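Local coordinates for long form salivary protein D7L1 (Anopheles stephensi, PDB 3NHI) that binds and sequesters cysteinyl leukotrienes and thromboxane A2 analogues in mosquito saliva, blunting the host's vascular and platelet responses during a blood meal, at residues A11-H22 / C50-L59. Sequence-based numbering, arbitrary orientation.
Sequences ALYVYKRCYEDH and CYAKCVLTGL. With EAH ((5S,7E,9E,11Z,14Z)-5-hydroxyicosa-7,9,11,14-tetraenoic acid), chain B.
Cys18 carries its sulfur anti to the carbonyl carbon (chi1 -69°), Cys54 carries its own anti to the backbone N (chi1 -176°), and the two meet in a disulfide, SG to SG 2.0 Å, whose chi3 of -87° is close to the relaxed value. Beyond it, towards the C-terminal end of helix 8-22, the His22 ring lies over the backbone of the partner helix: Tyr51 CA sits above its face, 4.1 Å from the centroid, while Cys54 CB approaches NE2 obliquely at 3.4 Å. On the other side of the disulfide Val14 straddles Gly58, with CG1 against the glycine CA at 3.7 Å and CG2 beside its carbonyl oxygen; the missing side chain lets the backbones close to 5.3 Å between the CA atoms. The helices run nearly antiparallel, and their cystine cross-link belongs to the disulfide-braced, all-helical fold of the odorant-binding protein family, which wraps a hydrophobic ligand. Tyr15, Tyr19, Tyr51, Val55 and Leu59 line that pocket along one flank of the pair. Tyr51 turns its ring edge to the face of Tyr19 in an offset edge-to-face pair, planes almost perpendicular, and its buried OH, which has no hydrogen-bonding partner in the model, lies 3.3 Å from C10 of the bound hydroxyeicosatetraenoic acid. Tyr15 presents one ring face to C8 of the lipid and its edge to Val55 CG1, 3.8 Å from CE1, its hydroxyl hydrogen-bonded to Tyr131 O; the Tyr19 hydroxyl is hydrogen-bonded to Asn37 OD1. Leu59 CD1 reaches the lipid's tail end, 3.6 Å from C20.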
ATOM      1  N   ALA A  11       2.654   5.263  -3.998  1.00  4.57           N
ATOM      2  CA  ALA A  11       1.485   6.127  -4.165  1.00  4.94           C
ATOM      3  C   ALA A  11       0.203   5.314  -4.397  1.00  4.58           C
ATOM      4  O   ALA A  11      -0.839   5.603  -3.780  1.00  4.85           O
ATOM      5  CB  ALA A  11       1.706   7.120  -5.300  1.00  5.20           C
ATOM      6  N   LEU A  12       0.274   4.308  -5.276  1.00  4.61           N
ATOM      7  CA  LEU A  12      -0.893   3.470  -5.563  1.00  4.68           C
ATOM      8  C   LEU A  12      -1.389   2.770  -4.302  1.00  4.72           C
ATOM      9  O   LEU A  12      -2.605   2.652  -4.076  1.00  5.00           O
ATOM     10  CB  LEU A  12      -0.575   2.450  -6.658  1.00  5.04           C
ATOM     11  CG  LEU A  12      -1.808   1.799  -7.301  1.00  5.84           C
ATOM     12  CD1 LEU A  12      -2.667   2.811  -8.065  1.00  8.01           C
ATOM     13  CD2 LEU A  12      -1.395   0.669  -8.223  1.00  7.40           C
ATOM     14  N   TYR A  13      -0.446   2.317  -3.473  1.00  4.63           N
ATOM     15  CA  TYR A  13      -0.793   1.708  -2.195  1.00  5.39           C
ATOM     16  C   TYR A  13      -1.606   2.663  -1.329  1.00  5.55           C
ATOM     17  O   TYR A  13      -2.647   2.287  -0.772  1.00  5.34           O
ATOM     18  CB  TYR A  13       0.462   1.247  -1.439  1.00  5.25           C
ATOM     19  CG  TYR A  13       0.106   0.598  -0.120  1.00  5.06           C
ATOM     20  CD1 TYR A  13      -0.108  -0.779  -0.037  1.00  5.57           C
ATOM     21  CD2 TYR A  13      -0.064   1.369   1.036  1.00  5.54           C
ATOM     22  CE1 TYR A  13      -0.482  -1.366   1.164  1.00  5.93           C
ATOM     23  CE2 TYR A  13      -0.439   0.797   2.230  1.00  6.16           C
ATOM     24  CZ  TYR A  13      -0.635  -0.575   2.291  1.00  6.80           C
ATOM     25  OH  TYR A  13      -1.011  -1.157   3.489  1.00  8.04           O
ATOM     26  N   VAL A  14      -1.139   3.905  -1.216  1.00  5.27           N
ATOM     27  CA  VAL A  14      -1.873   4.926  -0.470  1.00  5.48           C
ATOM     28  C   VAL A  14      -3.284   5.134  -1.015  1.00  5.48           C
ATOM     29  O   VAL A  14      -4.257   5.119  -0.259  1.00  5.26           O
ATOM     30  CB  VAL A  14      -1.100   6.253  -0.440  1.00  5.46           C
ATOM     31  CG1 VAL A  14      -1.988   7.388   0.089  1.00  6.47           C
ATOM     32  CG2 VAL A  14       0.157   6.101   0.395  1.00  6.19           C
ATOM     33  N   TYR A  15      -3.407   5.306  -2.327  1.00  5.30           N
ATOM     34  CA  TYR A  15      -4.736   5.533  -2.897  1.00  5.92           C
ATOM     35  C   TYR A  15      -5.669   4.358  -2.604  1.00  5.97           C
ATOM     36  O   TYR A  15      -6.793   4.559  -2.135  1.00  6.70           O
ATOM     37  CB  TYR A  15      -4.677   5.806  -4.408  1.00  5.92           C
ATOM     38  CG  TYR A  15      -3.784   6.977  -4.797  1.00  5.72           C
ATOM     39  CD1 TYR A  15      -3.869   8.204  -4.129  1.00  5.84           C
ATOM     40  CD2 TYR A  15      -2.865   6.858  -5.836  1.00  6.94           C
ATOM     41  CE1 TYR A  15      -3.053   9.272  -4.475  1.00  5.72           C
ATOM     42  CE2 TYR A  15      -2.037   7.928  -6.192  1.00  5.72           C
ATOM     43  CZ  TYR A  15      -2.148   9.128  -5.508  1.00  5.39           C
ATOM     44  OH  TYR A  15      -1.345  10.193  -5.824  1.00  6.31           O
ATOM     45  N   LYS A  16      -5.204   3.135  -2.843  1.00  6.18           N
ATOM     46  CA  LYS A  16      -6.086   1.975  -2.731  1.00  6.72           C
ATOM     47  C   LYS A  16      -6.430   1.681  -1.282  1.00  6.66           C
ATOM     48  O   LYS A  16      -7.573   1.339  -0.980  1.00  6.83           O
ATOM     49  CB  LYS A  16      -5.521   0.752  -3.465  1.00  7.18           C
ATOM     50  CG  LYS A  16      -4.301   0.085  -2.831  1.00  7.87           C
ATOM     51  CD  LYS A  16      -4.653  -1.182  -2.041  1.00  9.33           C
ATOM     52  CE  LYS A  16      -3.380  -1.905  -1.571  1.00  9.22           C
ATOM     53  NZ  LYS A  16      -3.713  -3.177  -0.885  1.00 11.94           N
ATOM     54  N   ARG A  17      -5.464   1.830  -0.374  1.00  6.15           N
ATOM     55  CA  ARG A  17      -5.741   1.605   1.043  1.00  6.51           C
ATOM     56  C   ARG A  17      -6.718   2.648   1.577  1.00  6.55           C
ATOM     57  O   ARG A  17      -7.610   2.324   2.367  1.00  7.07           O
ATOM     58  CB  ARG A  17      -4.449   1.544   1.867  1.00  6.59           C
ATOM     59  CG  ARG A  17      -4.660   1.449   3.375  1.00  7.41           C
ATOM     60  CD  ARG A  17      -5.522   0.254   3.788  1.00  8.91           C
ATOM     61  NE  ARG A  17      -5.499   0.112   5.241  1.00  9.10           N
ATOM     62  CZ  ARG A  17      -4.651  -0.667   5.910  1.00  9.52           C
ATOM     63  NH1 ARG A  17      -3.759  -1.400   5.257  1.00 11.29           N
ATOM     64  NH2 ARG A  17      -4.700  -0.702   7.235  1.00 11.05           N
ATOM     65  N   CYS A  18      -6.568   3.892   1.135  1.00  5.83           N
ATOM     66  CA  CYS A  18      -7.513   4.924   1.550  1.00  6.04           C
ATOM     67  C   CYS A  18      -8.910   4.667   1.002  1.00  6.48           C
ATOM     68  O   CYS A  18      -9.888   4.881   1.718  1.00  6.30           O
ATOM     69  CB  CYS A  18      -7.009   6.321   1.190  1.00  6.19           C
ATOM     70  SG  CYS A  18      -5.577   6.845   2.162  1.00  6.52           S
ATOM     71  N   TYR A  19      -9.018   4.199  -0.248  1.00  6.46           N
ATOM     72  CA  TYR A  19     -10.320   3.769  -0.770  1.00  7.59           C
ATOM     73  C   TYR A  19     -10.906   2.672   0.117  1.00  7.66           C
ATOM     74  O   TYR A  19     -12.071   2.729   0.504  1.00  8.15           O
ATOM     75  CB  TYR A  19     -10.202   3.245  -2.207  1.00  8.57           C
ATOM     76  CG  TYR A  19     -10.303   4.263  -3.326  1.00 11.98           C
ATOM     77  CD1 TYR A  19     -11.395   4.261  -4.193  1.00 16.74           C
ATOM     78  CD2 TYR A  19      -9.282   5.182  -3.559  1.00 16.32           C
ATOM     79  CE1 TYR A  19     -11.484   5.166  -5.244  1.00 17.89           C
ATOM     80  CE2 TYR A  19      -9.360   6.093  -4.613  1.00 17.80           C
ATOM     81  CZ  TYR A  19     -10.465   6.076  -5.444  1.00 17.13           C
ATOM     82  OH  TYR A  19     -10.538   6.976  -6.475  1.00 17.80           O
ATOM     83  N   GLU A  20     -10.104   1.663   0.441  1.00  7.86           N
ATOM     84  CA  GLU A  20     -10.593   0.559   1.280  1.00  8.09           C
ATOM     85  C   GLU A  20     -11.122   1.041   2.621  1.00  8.53           C
ATOM     86  O   GLU A  20     -12.151   0.547   3.118  1.00  9.55           O
ATOM     87  CB  GLU A  20      -9.499  -0.484   1.509  1.00  7.67           C
ATOM     88  CG  GLU A  20      -9.147  -1.303   0.284  1.00  7.89           C
ATOM     89  CD  GLU A  20      -7.953  -2.209   0.487  1.00  7.48           C
ATOM     90  OE1 GLU A  20      -7.535  -2.827  -0.510  1.00  8.14           O
ATOM     91  OE2 GLU A  20      -7.424  -2.301   1.621  1.00  8.73           O
ATOM     92  N   ASP A  21     -10.426   2.005   3.208  1.00  8.37           N
ATOM     93  CA  ASP A  21     -10.752   2.417   4.559  1.00  9.23           C
ATOM     94  C   ASP A  21     -11.825   3.500   4.629  1.00  9.09           C
ATOM     95  O   ASP A  21     -12.365   3.761   5.708  1.00 10.05           O
ATOM     96  CB  ASP A  21      -9.489   2.821   5.304  1.00  9.80           C
ATOM     97  CG  ASP A  21      -8.611   1.621   5.640  1.00 10.67           C
ATOM     98  OD1 ASP A  21      -9.049   0.469   5.426  1.00 14.84           O
ATOM     99  OD2 ASP A  21      -7.502   1.839   6.130  1.00 13.72           O
ATOM    100  N   HIS A  22     -12.148   4.114   3.492  1.00  8.94           N
ATOM    101  CA  HIS A  22     -13.094   5.247   3.496  1.00  9.17           C
ATOM    102  C   HIS A  22     -14.296   5.136   2.577  1.00 10.39           C
ATOM    103  O   HIS A  22     -15.290   5.814   2.802  1.00 10.19           O
ATOM    104  CB  HIS A  22     -12.341   6.567   3.295  1.00  8.53           C
ATOM    105  CG  HIS A  22     -11.362   6.829   4.385  1.00  8.83           C
ATOM    106  ND1 HIS A  22     -11.736   7.359   5.601  1.00  7.35           N
ATOM    107  CD2 HIS A  22     -10.047   6.531   4.491  1.00  7.70           C
ATOM    108  CE1 HIS A  22     -10.682   7.414   6.395  1.00  8.17           C
ATOM    109  NE2 HIS A  22      -9.645   6.912   5.748  1.00  7.92           N
ATOM    110  N   CYS A  50     -12.431  12.620   5.534  1.00  7.66           N
ATOM    111  CA  CYS A  50     -11.461  11.688   6.086  1.00  7.50           C
ATOM    112  C   CYS A  50     -10.702  10.930   5.016  1.00  7.43           C
ATOM    113  O   CYS A  50      -9.555  10.533   5.225  1.00  7.31           O
ATOM    114  CB  CYS A  50     -12.105  10.748   7.104  1.00  7.44           C
ATOM    115  SG  CYS A  50     -12.623  11.574   8.629  1.00  9.04           S
ATOM    116  N   TYR A  51     -11.326  10.748   3.855  1.00  7.31           N
ATOM    117  CA  TYR A  51     -10.597  10.222   2.710  1.00  7.05           C
ATOM    118  C   TYR A  51      -9.437  11.151   2.330  1.00  6.63           C
ATOM    119  O   TYR A  51      -8.300  10.700   2.145  1.00  6.49           O
ATOM    120  CB  TYR A  51     -11.530   9.979   1.518  1.00  7.62           C
ATOM    121  CG  TYR A  51     -10.782   9.597   0.268  1.00  8.70           C
ATOM    122  CD1 TYR A  51     -10.202   8.335   0.142  1.00 10.26           C
ATOM    123  CD2 TYR A  51     -10.673  10.492  -0.795  1.00 10.70           C
ATOM    124  CE1 TYR A  51      -9.515   7.978  -1.016  1.00 12.99           C
ATOM    125  CE2 TYR A  51      -9.987  10.153  -1.946  1.00 13.65           C
ATOM    126  CZ  TYR A  51      -9.411   8.904  -2.045  1.00 14.19           C
ATOM    127  OH  TYR A  51      -8.734   8.582  -3.197  1.00 18.52           O
ATOM    128  N   ALA A  52      -9.716  12.450   2.258  1.00  6.57           N
ATOM    129  CA  ALA A  52      -8.682  13.442   1.967  1.00  6.31           C
ATOM    130  C   ALA A  52      -7.554  13.397   3.000  1.00  6.03           C
ATOM    131  O   ALA A  52      -6.375  13.391   2.634  1.00  6.05           O
ATOM    132  CB  ALA A  52      -9.286  14.832   1.889  1.00  6.61           C
ATOM    133  N   LYS A  53      -7.910  13.343   4.281  1.00  5.76           N
ATOM    134  CA  LYS A  53      -6.905  13.242   5.332  1.00  5.54           C
ATOM    135  C   LYS A  53      -6.060  11.973   5.150  1.00  5.16           C
ATOM    136  O   LYS A  53      -4.842  12.011   5.291  1.00  5.61           O
ATOM    137  CB  LYS A  53      -7.546  13.272   6.726  1.00  6.20           C
ATOM    138  CG  LYS A  53      -6.524  13.046   7.834  1.00  6.23           C
ATOM    139  CD  LYS A  53      -7.075  13.299   9.234  1.00  7.23           C
ATOM    140  CE  LYS A  53      -5.980  13.085  10.270  1.00  8.84           C
ATOM    141  NZ  LYS A  53      -6.423  13.393  11.664  1.00 11.03           N
ATOM    142  N   CYS A  54      -6.716  10.860   4.824  1.00  5.58           N
ATOM    143  CA  CYS A  54      -6.007   9.608   4.595  1.00  5.05           C
ATOM    144  C   CYS A  54      -4.956   9.739   3.489  1.00  4.85           C
ATOM    145  O   CYS A  54      -3.811   9.309   3.656  1.00  5.59           O
ATOM    146  CB  CYS A  54      -7.013   8.505   4.271  1.00  5.04           C
ATOM    147  SG  CYS A  54      -6.292   6.862   4.063  1.00  6.54           S
ATOM    148  N   VAL A  55      -5.338  10.350   2.374  1.00  5.10           N
ATOM    149  CA  VAL A  55      -4.412  10.454   1.250  1.00  5.34           C
ATOM    150  C   VAL A  55      -3.286  11.445   1.543  1.00  5.29           C
ATOM    151  O   VAL A  55      -2.123  11.161   1.252  1.00  5.23           O
ATOM    152  CB  VAL A  55      -5.131  10.794  -0.056  1.00  5.46           C
ATOM    153  CG1 VAL A  55      -4.134  10.994  -1.207  1.00  6.14           C
ATOM    154  CG2 VAL A  55      -6.114   9.688  -0.410  1.00  6.78           C
ATOM    155  N   LEU A  56      -3.624  12.584   2.149  1.00  5.22           N
ATOM    156  CA  LEU A  56      -2.602  13.558   2.521  1.00  5.59           C
ATOM    157  C   LEU A  56      -1.581  12.942   3.485  1.00  5.33           C
ATOM    158  O   LEU A  56      -0.369  13.188   3.371  1.00  5.37           O
ATOM    159  CB  LEU A  56      -3.235  14.821   3.130  1.00  5.57           C
ATOM    160  CG  LEU A  56      -4.011  15.723   2.165  1.00  5.70           C
ATOM    161  CD1 LEU A  56      -4.944  16.644   2.922  1.00  7.37           C
ATOM    162  CD2 LEU A  56      -3.065  16.538   1.294  1.00  7.17           C
ATOM    163  N   THR A  57      -2.068  12.126   4.419  1.00  5.22           N
ATOM    164  CA  THR A  57      -1.187  11.458   5.368  1.00  5.38           C
ATOM    165  C   THR A  57      -0.330  10.403   4.671  1.00  4.89           C
ATOM    166  O   THR A  57       0.871  10.347   4.881  1.00  5.29           O
ATOM    167  CB  THR A  57      -2.013  10.830   6.500  1.00  5.00           C
ATOM    168  OG1 THR A  57      -2.731  11.876   7.164  1.00  5.79           O
ATOM    169  CG2 THR A  57      -1.115  10.091   7.516  1.00  6.53           C
ATOM    170  N   GLY A  58      -0.958   9.582   3.836  1.00  5.00           N
ATOM    171  CA  GLY A  58      -0.240   8.505   3.148  1.00  5.01           C
ATOM    172  C   GLY A  58       0.830   9.019   2.193  1.00  4.93           C
ATOM    173  O   GLY A  58       1.916   8.446   2.108  1.00  5.77           O
ATOM    174  N   LEU A  59       0.518  10.094   1.467  1.00  5.48           N
ATOM    175  CA  LEU A  59       1.512  10.696   0.576  1.00  5.74           C
ATOM    176  C   LEU A  59       2.527  11.539   1.342  1.00  6.00           C
ATOM    177  O   LEU A  59       3.487  12.051   0.754  1.00  6.18           O
ATOM    178  CB  LEU A  59       0.838  11.530  -0.517  1.00  6.07           C
ATOM    179  CG  LEU A  59      -0.109  10.783  -1.462  1.00  6.19           C
ATOM    180  CD1 LEU A  59      -0.680  11.775  -2.459  1.00  6.99           C
ATOM    181  CD2 LEU A  59       0.584   9.638  -2.206  1.00  7.19           C
TER
HETATM  182  O1  EAH B   1      -1.902   3.197 -12.108  1.00 16.83           O
HETATM  183  C1  EAH B   1      -2.807   3.902 -11.592  1.00 19.78           C
HETATM  184  O2  EAH B   1      -3.980   3.485 -11.431  1.00 20.15           O
HETATM  185  C2  EAH B   1      -2.457   5.307 -11.143  1.00 20.85           C
HETATM  186  C3  EAH B   1      -3.718   6.133 -10.875  1.00 23.82           C
HETATM  187  C4  EAH B   1      -4.122   6.077  -9.403  1.00 25.89           C
HETATM  188  C5  EAH B   1      -5.391   6.870  -9.175  1.00 27.40           C
HETATM  189  O3  EAH B   1      -5.115   8.171  -9.278  1.00 28.84           O
HETATM  190  C6  EAH B   1      -5.958   6.569  -7.790  1.00 27.81           C
HETATM  191  C7  EAH B   1      -7.143   7.465  -7.468  1.00 28.00           C
HETATM  192  C8  EAH B   1      -6.756   8.490  -6.423  1.00 28.30           C
HETATM  193  C9  EAH B   1      -7.821   9.477  -6.285  1.00 28.70           C
HETATM  194  C10 EAH B   1      -7.435  10.485  -5.504  1.00 28.51           C
HETATM  195  C11 EAH B   1      -8.532  11.444  -5.405  1.00 28.90           C
HETATM  196  C12 EAH B   1      -8.440  12.611  -4.762  1.00 29.13           C
HETATM  197  C13 EAH B   1      -7.194  13.071  -4.040  1.00 29.15           C
HETATM  198  C14 EAH B   1      -7.329  12.686  -2.583  1.00 28.77           C
HETATM  199  C15 EAH B   1      -6.987  13.474  -1.561  1.00 29.04           C
HETATM  200  C16 EAH B   1      -6.403  14.855  -1.729  1.00 28.83           C
HETATM  201  C17 EAH B   1      -4.896  14.777  -1.539  1.00 27.87           C
HETATM  202  C18 EAH B   1      -4.190  14.637  -2.880  1.00 27.00           C
HETATM  203  C19 EAH B   1      -2.720  14.997  -2.746  1.00 26.83           C
HETATM  204  C20 EAH B   1      -1.992  14.769  -4.050  1.00 26.27           C